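Local coordinates for SnoaL-like domain-containing protein (Catenulispora acidiphila, PDB 4H3U) that is of unknown function but has a ketosteroid isomerase-like fold and may take part in trimethylamine metabolism, at residues S142-Q146 / S147-A151; T26-E29 / I30-A33. One frame throughout, in Å; residues are numbered along the deposited sequence.

Contact 1: residues S142-Q146 / S147-A151; sequences SVLAQ and SGLPA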
loop_
_atom_site.group_PDB
_atom_site.type_symbol
_atom_site.label_atom_id
_atom_site.label_comp_id
_atom_site.label_asym_id
_atom_site.label_seq_id
_atom_site.Cartn_x
_atom_site.Cartn_y
_atom_site.Cartn_z
ATOM N N SER A 142 8.718 4.176 -7.650
ATOM C CA SER A 142 9.539 5.121 -6.915
ATOM C C SER A 142 10.860 4.471 -6.501
ATOM O O SER A 142 11.919 5.098 -6.567
ATOM C CB SER A 142 8.801 5.719 -5.723
ATOM O OG SER A 142 9.609 6.744 -5.108
ATOM N N VAL A 143 10.815 3.238 -6.019
ATOM C CA VAL A 143 12.031 2.506 -5.672
ATOM C C VAL A 143 13.009 2.491 -6.858
ATOM O O VAL A 143 14.188 2.830 -6.747
ATOM C CB VAL A 143 11.760 1.043 -5.227
ATOM C CG1 VAL A 143 13.074 0.239 -5.117
ATOM C CG2 VAL A 143 11.017 1.032 -3.882
ATOM N N LEU A 144 12.518 2.051 -7.990
ATOM C CA LEU A 144 13.379 1.922 -9.176
ATOM C C LEU A 144 13.884 3.278 -9.652
ATOM O O LEU A 144 15.063 3.412 -10.031
ATOM C CB LEU A 144 12.664 1.178 -10.287
ATOM C CG LEU A 144 12.246 -0.254 -9.943
ATOM C CD1 LEU A 144 11.445 -0.872 -11.106
ATOM C CD2 LEU A 144 13.413 -1.132 -9.499
ATOM N N ALA A 145 13.016 4.277 -9.726
ATOM C CA ALA A 145 13.433 5.602 -10.173
ATOM C C ALA A 145 14.512 6.189 -9.233
ATOM O O ALA A 145 15.523 6.698 -9.713
ATOM C CB ALA A 145 12.238 6.542 -10.278
ATOM N N GLN A 146 14.278 6.110 -7.918
ATOM C CA GLN A 146 15.265 6.627 -6.992
ATOM C C GLN A 146 16.611 5.931 -7.182
ATOM O O GLN A 146 17.651 6.526 -6.904
ATOM C CB GLN A 146 14.790 6.489 -5.547
ATOM C CG GLN A 146 13.726 7.479 -5.163
ATOM C CD GLN A 146 13.383 7.266 -3.708
ATOM O OE1 GLN A 146 14.262 7.231 -2.837
ATOM N NE2 GLN A 146 12.103 7.188 -3.409
ATOM N N SER A 147 16.519 4.636 -7.480
ATOM C CA SER A 147 17.708 3.779 -7.598
ATOM C C SER A 147 18.484 3.963 -8.883
ATOM O O SER A 147 19.569 3.403 -9.028
ATOM C CB SER A 147 17.316 2.285 -7.523
ATOM O OG SER A 147 16.706 1.948 -6.273
ATOM N N GLY A 148 17.921 4.719 -9.822
ATOM C CA GLY A 148 18.531 4.911 -11.120
ATOM C C GLY A 148 18.421 3.684 -11.999
ATOM O O GLY A 148 19.223 3.527 -12.919
ATOM N N LEU A 149 17.395 2.866 -11.790
ATOM C CA LEU A 149 17.159 1.664 -12.564
ATOM C C LEU A 149 16.045 1.897 -13.545
ATOM O O LEU A 149 15.183 2.762 -13.335
ATOM C CB LEU A 149 16.751 0.508 -11.653
ATOM C CG LEU A 149 17.855 0.004 -10.714
ATOM C CD1 LEU A 149 17.276 -0.956 -9.688
ATOM C CD2 LEU A 149 18.983 -0.611 -11.513
ATOM N N PRO A 150 16.026 1.118 -14.642
ATOM C CA PRO A 150 14.976 1.260 -15.641
ATOM C C PRO A 150 13.604 0.941 -15.051
ATOM O O PRO A 150 13.500 0.099 -14.154
ATOM C CB PRO A 150 15.352 0.224 -16.694
ATOM C CG PRO A 150 16.796 -0.050 -16.521
ATOM C CD PRO A 150 17.031 0.114 -15.059
ATOM N N ALA A 151 12.556 1.518 -15.637
ATOM C CA ALA A 151 11.213 1.306 -15.113
ATOM C C ALA A 151 10.726 -0.157 -15.170
ATOM O O ALA A 151 9.880 -0.578 -14.387
ATOM C CB ALA A 151 10.237 2.229 -15.817
#
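A Schellman motif ends helix 140-147, where Ser147, Gly148 and Leu149 fold back onto the last turn. Leu149 N bonds to Leu144 O at 3.0 Å, nearly straight at 162°. Gly148 N reaches Ala145 O at 3.1 Å from above the carbonyl plane, and Gly148 itself has positive phi. Ser147 grips one acceptor twice. Its OG donates to Val143 O at 2.7 Å, and its own N reaches Val143 O at 3.0 Å from the opposite face of that carbonyl. The hydroxyl can turn back along the helix because OG lies beside the backbone N (chi1 -62°). With an alanine in place of Ser147 the hydroxyl is gone, and Val143 O would probably lose the shorter of these two bonds and keep the longer backbone one. On the apolar side, Leu144 CD2 meets Leu149 CD1 at 3.9 Å, the two side chains crossing at about a right angle. Leu144 CD1 lies 3.6 Å from Ala151 O. In the last turn, Gln146 OE1 accepts from Ala117 N of strand 116-127. The 6→1 and 5→2 pattern of bonds, with a left-handed glycine and an apolar pair bridging the turn, is the classic Schellman C-cap.

Contact 2: residues T26-E29 / I30-A33; sequences TTPE and IVTA
Thr27 lays its methyl CG2 against Val31, 3.7 Å from Val31 CB, with the two side chains crossing at about a right angle. With OG1 beside the backbone N of Thr27 (chi1 -59°), CG2 lies anti to that N and is carried toward the helix. The same methyl lies 3.7 Å from Thr32 OG1. Pro28, at the N-cap position, runs side by side with Val31, and its CB is 4.0 Å from Val31 CG2. Its ring also comes near Ile30 CG2. Pro28 O takes the first helical bond, from Thr32 N at 3.3 Å, in the carbonyl plane and fairly straight at 162°. Val31 N adds a weak bond to the same oxygen. Ala33 N continues the pattern to Glu29 O at 2.9 Å. A water joins the polar side chains. It lies 2.7 Å from Thr32 OG1 and donates weakly to Glu29 OE2. Glu29 bends at chi2 (-64°), which brings OE2 to the water. The contact thus starts helix 29-39 on the sheet: Val31 packs on Ile89 and Ala92 of strand 82-95 and on Val99 and Ile101 of strand 98-109, while Ile30 touches Arg94 and Leu49.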
loop_
_atom_site.group_PDB
_atom_site.type_symbol
_atom_site.label_atom_id
_atom_site.label_comp_id
_atom_site.label_asym_id
_atom_site.label_seq_id
_atom_site.Cartn_x
_atom_site.Cartn_y
_atom_site.Cartn_z
ATOM N N THR A 26 0.762 5.731 20.672
ATOM C CA THR A 26 1.595 4.628 21.183
ATOM C C THR A 26 1.754 3.496 20.162
ATOM O O THR A 26 0.770 2.891 19.710
ATOM C CB THR A 26 1.030 4.022 22.490
ATOM O OG1 THR A 26 0.839 5.045 23.472
ATOM C CG2 THR A 26 1.991 2.983 23.071
ATOM N N THR A 27 3.000 3.180 19.844
ATOM C CA THR A 27 3.304 2.125 18.886
ATOM C C THR A 27 3.295 0.746 19.532
ATOM O O THR A 27 3.994 0.534 20.516
ATOM C CB THR A 27 4.696 2.350 18.281
ATOM O OG1 THR A 27 4.726 3.624 17.644
ATOM C CG2 THR A 27 5.029 1.281 17.260
ATOM N N PRO A 28 2.509 -0.204 18.983
ATOM C CA PRO A 28 2.487 -1.563 19.543
ATOM C C PRO A 28 3.893 -2.177 19.554
ATOM O O PRO A 28 4.645 -1.997 18.580
ATOM C CB PRO A 28 1.542 -2.306 18.598
ATOM C CG PRO A 28 0.640 -1.228 18.104
ATOM C CD PRO A 28 1.487 -0.009 17.943
ATOM N N GLU A 29 4.213 -2.975 20.559
ATOM C CA GLU A 29 5.514 -3.607 20.601
ATOM C C GLU A 29 5.772 -4.489 19.355
ATOM O O GLU A 29 6.906 -4.590 18.934
ATOM C CB GLU A 29 5.667 -4.362 21.932
ATOM C CG GLU A 29 5.642 -3.386 23.135
ATOM C CD GLU A 29 6.820 -2.387 23.167
ATOM O OE1 GLU A 29 8.000 -2.780 22.963
ATOM O OE2 GLU A 29 6.580 -1.185 23.461
ATOM N N ILE A 30 4.726 -5.148 18.845
ATOM C CA ILE A 30 4.891 -6.005 17.680
ATOM C C ILE A 30 5.399 -5.206 16.475
ATOM O O ILE A 30 6.167 -5.727 15.651
ATOM C CB ILE A 30 3.593 -6.791 17.347
ATOM C CG1 ILE A 30 3.858 -7.879 16.310
ATOM C CG2 ILE A 30 2.484 -5.895 16.844
ATOM C CD1 ILE A 30 4.892 -8.896 16.686
ATOM N N VAL A 31 4.976 -3.939 16.376
ATOM C CA VAL A 31 5.438 -3.061 15.308
ATOM C C VAL A 31 6.929 -2.756 15.480
ATOM O O VAL A 31 7.706 -2.811 14.524
ATOM C CB VAL A 31 4.598 -1.822 15.216
ATOM C CG1 VAL A 31 5.122 -0.854 14.189
ATOM C CG2 VAL A 31 3.139 -2.209 14.889
ATOM N N THR A 32 7.321 -2.400 16.703
ATOM C CA THR A 32 8.730 -2.120 16.977
ATOM C C THR A 32 9.574 -3.372 16.687
ATOM O O THR A 32 10.656 -3.257 16.105
ATOM C CB THR A 32 8.870 -1.642 18.431
ATOM O OG1 THR A 32 8.029 -0.507 18.588
ATOM C CG2 THR A 32 10.292 -1.336 18.789
ATOM N N ALA A 33 9.082 -4.554 17.058
ATOM C CA ALA A 33 9.796 -5.794 16.838
ATOM C C ALA A 33 9.938 -6.096 15.348
ATOM O O ALA A 33 10.974 -6.542 14.873
ATOM C CB ALA A 33 9.142 -6.960 17.542
HETATM O O HOH W 1 7.309 -0.024 21.142
#

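Overall arrangement
The two contacts mark opposite ends of helices. Contact 1 closes helix 140-147, near the end of the modelled chain. Contact 2 opens helix 29-39, near its beginning. They lie on opposite sides of the chain's centre, with their own centres about 30 Å apart and their nearest atoms about 19 Å from each other. Contact 1 is partly buried, and contact 2 is a surface contact in which Val31 is the buried residue. Both rest on strand 98-109, through different residues. Both use backbone N-H groups on carbonyls. Contact 1 adds a serine hydroxyl, whereas contact 2 adds a water between exposed polar side chains. In contact 1, Ala151 also packs on Asp152 of the second subunit.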